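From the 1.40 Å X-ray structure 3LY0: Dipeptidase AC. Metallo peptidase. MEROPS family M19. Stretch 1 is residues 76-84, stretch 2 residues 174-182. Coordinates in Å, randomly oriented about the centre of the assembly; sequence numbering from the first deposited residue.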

# COMPACT_ATOMS: atom_id res chain seq x y z
N ALA A 76 -9.55 -18.00 -11.04
CA ALA A 76 -9.73 -19.42 -10.77
C ALA A 76 -8.48 -20.08 -10.19
O ALA A 76 -7.71 -20.70 -10.92
N PRO A 77 -8.28 -19.94 -8.88
CA PRO A 77 -7.19 -20.64 -8.20
C PRO A 77 -7.42 -22.14 -8.27
O PRO A 77 -8.57 -22.56 -8.44
N PRO A 78 -6.36 -22.93 -8.15
CA PRO A 78 -4.99 -22.47 -7.88
C PRO A 78 -4.37 -21.77 -9.08
O PRO A 78 -4.69 -22.11 -10.23
N PHE A 79 -3.50 -20.80 -8.83
CA PHE A 79 -2.80 -20.11 -9.90
C PHE A 79 -1.40 -19.69 -9.48
O PHE A 79 -1.08 -19.61 -8.29
N GLU A 80 -0.57 -19.40 -10.48
CA GLU A 80 0.79 -18.91 -10.31
C GLU A 80 1.06 -18.01 -11.49
O GLU A 80 1.07 -18.47 -12.63
N LEU A 81 1.29 -16.73 -11.24
CA LEU A 81 1.63 -15.81 -12.32
C LEU A 81 3.14 -15.70 -12.45
O LEU A 81 3.85 -15.68 -11.46
N PRO A 82 3.63 -15.65 -13.70
CA PRO A 82 5.07 -15.52 -13.95
C PRO A 82 5.57 -14.15 -13.48
O PRO A 82 4.82 -13.18 -13.55
N LEU A 83 6.81 -14.08 -13.01
CA LEU A 83 7.42 -12.79 -12.68
C LEU A 83 7.84 -12.09 -13.97
O LEU A 83 8.42 -12.72 -14.85
N PRO A 84 7.56 -10.79 -14.07
CA PRO A 84 8.05 -10.01 -15.22
C PRO A 84 9.56 -9.83 -15.13
O PRO A 84 10.17 -10.03 -14.07
N HIS A 174 14.06 -9.27 -4.29
CA HIS A 174 13.05 -10.04 -5.01
C HIS A 174 11.68 -9.99 -4.37
O HIS A 174 11.55 -10.13 -3.15
N GLY A 175 10.68 -9.78 -5.21
CA GLY A 175 9.29 -9.78 -4.79
C GLY A 175 8.61 -11.11 -5.04
O GLY A 175 9.08 -11.93 -5.85
N VAL A 176 7.49 -11.34 -4.38
CA VAL A 176 6.78 -12.59 -4.56
C VAL A 176 6.04 -12.58 -5.88
O VAL A 176 5.50 -11.56 -6.28
N PRO A 177 6.00 -13.73 -6.56
CA PRO A 177 5.04 -13.84 -7.65
C PRO A 177 3.64 -13.94 -7.06
O PRO A 177 3.51 -14.34 -5.90
N PHE A 178 2.62 -13.59 -7.83
CA PHE A 178 1.25 -13.78 -7.39
C PHE A 178 0.87 -15.25 -7.53
O PHE A 178 0.83 -15.77 -8.65
N ARG A 179 0.60 -15.90 -6.41
CA ARG A 179 0.29 -17.33 -6.43
C ARG A 179 -0.69 -17.66 -5.31
O ARG A 179 -0.66 -17.04 -4.25
N PHE A 180 -1.56 -18.63 -5.54
CA PHE A 180 -2.42 -19.15 -4.49
C PHE A 180 -2.71 -20.62 -4.76
O PHE A 180 -3.10 -20.96 -5.87
N PRO A 181 -2.53 -21.49 -3.76
CA PRO A 181 -1.96 -21.17 -2.45
C PRO A 181 -0.43 -21.23 -2.53
O PRO A 181 0.11 -21.88 -3.43
N GLY A 182 0.26 -20.55 -1.64
CA GLY A 182 1.70 -20.67 -1.59
C GLY A 182 2.33 -19.87 -0.48
O GLY A 182 1.75 -18.90 0.01

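Packing between residues 76-84 and 174-182 of the dipeptidase, two antiparallel segments that bury 542 Å² between them. The backbone sets the frame: Phe 79 and Phe 180 form a hydrogen-bonded pair, Phe 79 N to Phe 180 O and Phe 180 N to Phe 79 O both at 3.0 Å, and Leu 81 N donates to Phe 178 O at 2.8 Å. This register sends the side chains of Phe 79 and Phe 180 to one face of the sheet and those of Glu 80 and Arg 179 to the other.

Among the apolar contacts, Phe 79 (chi1 p) leaves on the face it shares with Phe 180, but its ring comes nearer to the partner stretch, and Phe 180 CB sits over one ring face, 4.2 Å from the ring centroid, in a CH-pi contact; Phe 178 O lies at the ring edge, 3.7 Å from Phe 79 CE1. Phe 180 (chi1 t) meets Pro 77, whose CB points toward the partner stretch and comes 3.8 Å from Phe 180 CD2. Phe 178 (chi1 m) starts toward stretch 1, with its CB 4.1 Å from Leu 81 CD2 (Leu 81 is m, p), but its ring leads away. Leu 83 (m, t) leaves its backbone sideways and bends inward, bringing CD2 to 3.9 Å from Pro 177 CB. Pro 82 and Val 176 point away.

The polar pair is Glu 80 (m, t, chi3 47°) and Arg 179 (t, t, m, chi4 139°), which both reach inward at their ends and form a salt bridge, Glu 80 OE1 to Arg 179 NH2 at 2.8 Å; the bent angle of 127° makes its hydrogen bond weak.

Two waters both donate to Leu 81 O. Water 1, 3.0 Å from Leu 81 O, accepts from Phe 178 N at 2.8 Å, bridging the two backbones; water 2, 2.8 Å from Leu 81 O, accepts weakly from Arg 179 NH2 at 2.9 Å, tying the guanidinium to the opposing backbone.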

# COMPACT_ATOMS: atom_id res chain seq x y z
CB ALA A 76 -10.18 -20.15 -12.03
CB PRO A 77 -7.32 -20.16 -6.74
CG PRO A 77 -8.21 -18.97 -6.78
CD PRO A 77 -9.12 -19.16 -7.95
CB PRO A 78 -4.21 -23.77 -7.62
CG PRO A 78 -5.24 -24.87 -7.59
CD PRO A 78 -6.43 -24.39 -8.31
CB PHE A 79 -3.59 -18.89 -10.37
CG PHE A 79 -3.75 -17.82 -9.32
CD1 PHE A 79 -2.70 -16.95 -9.04
CD2 PHE A 79 -4.94 -17.69 -8.63
CE1 PHE A 79 -2.85 -15.95 -8.07
CE2 PHE A 79 -5.09 -16.70 -7.66
CZ PHE A 79 -4.04 -15.83 -7.38
CB GLU A 80 1.79 -20.05 -10.40
CG GLU A 80 1.81 -21.06 -9.27
CD GLU A 80 3.04 -21.94 -9.36
OE1 GLU A 80 4.15 -21.38 -9.53
OE2 GLU A 80 2.92 -23.17 -9.27
CB LEU A 81 1.03 -14.43 -12.07
CG LEU A 81 -0.43 -14.22 -12.47
CD1 LEU A 81 -1.33 -15.33 -11.93
CD2 LEU A 81 -0.93 -12.82 -12.07
CB PRO A 82 5.16 -15.59 -15.48
CG PRO A 82 3.87 -16.22 -15.92
CD PRO A 82 2.86 -15.73 -14.94
CB LEU A 83 8.64 -12.98 -11.78
CG LEU A 83 8.36 -13.44 -10.35
CD1 LEU A 83 9.64 -13.98 -9.69
CD2 LEU A 83 7.75 -12.30 -9.54
CB PRO A 84 7.37 -8.65 -15.05
CG PRO A 84 6.35 -8.81 -13.97
CD PRO A 84 6.81 -9.96 -13.12
CB HIS A 174 13.53 -11.48 -5.14
CG HIS A 174 14.85 -11.59 -5.82
ND1 HIS A 174 14.97 -11.64 -7.19
CD2 HIS A 174 16.11 -11.60 -5.33
CE1 HIS A 174 16.26 -11.70 -7.52
NE2 HIS A 174 16.97 -11.68 -6.40
CB VAL A 176 5.76 -12.88 -3.42
CG1 VAL A 176 6.46 -13.02 -2.08
CG2 VAL A 176 4.64 -11.82 -3.37
CB PRO A 177 5.42 -15.17 -8.31
CG PRO A 177 5.99 -15.97 -7.17
CD PRO A 177 6.76 -14.97 -6.35
CB PHE A 178 0.29 -12.92 -8.20
CG PHE A 178 0.54 -11.46 -8.05
CD1 PHE A 178 0.10 -10.79 -6.92
CD2 PHE A 178 1.23 -10.76 -9.02
CE1 PHE A 178 0.34 -9.44 -6.76
CE2 PHE A 178 1.47 -9.41 -8.88
CZ PHE A 178 1.02 -8.74 -7.74
CB ARG A 179 1.58 -18.13 -6.26
CG ARG A 179 1.42 -19.60 -5.98
CD ARG A 179 2.80 -20.21 -5.75
NE ARG A 179 3.66 -20.00 -6.91
CZ ARG A 179 4.95 -19.66 -6.87
NH1 ARG A 179 5.57 -19.49 -5.71
NH2 ARG A 179 5.62 -19.51 -7.99
CB PHE A 180 -3.75 -18.40 -4.43
CG PHE A 180 -4.64 -18.84 -3.29
CD1 PHE A 180 -4.63 -18.14 -2.09
CD2 PHE A 180 -5.44 -19.97 -3.40
CE1 PHE A 180 -5.42 -18.55 -1.04
CE2 PHE A 180 -6.24 -20.39 -2.35
CZ PHE A 180 -6.23 -19.67 -1.16
CB PRO A 181 -2.48 -22.31 -1.57
CG PRO A 181 -2.51 -23.46 -2.50
CD PRO A 181 -3.01 -22.89 -3.80
O HOH W 1 3.67 -12.87 -10.36
O HOH W 2 4.85 -18.06 -10.38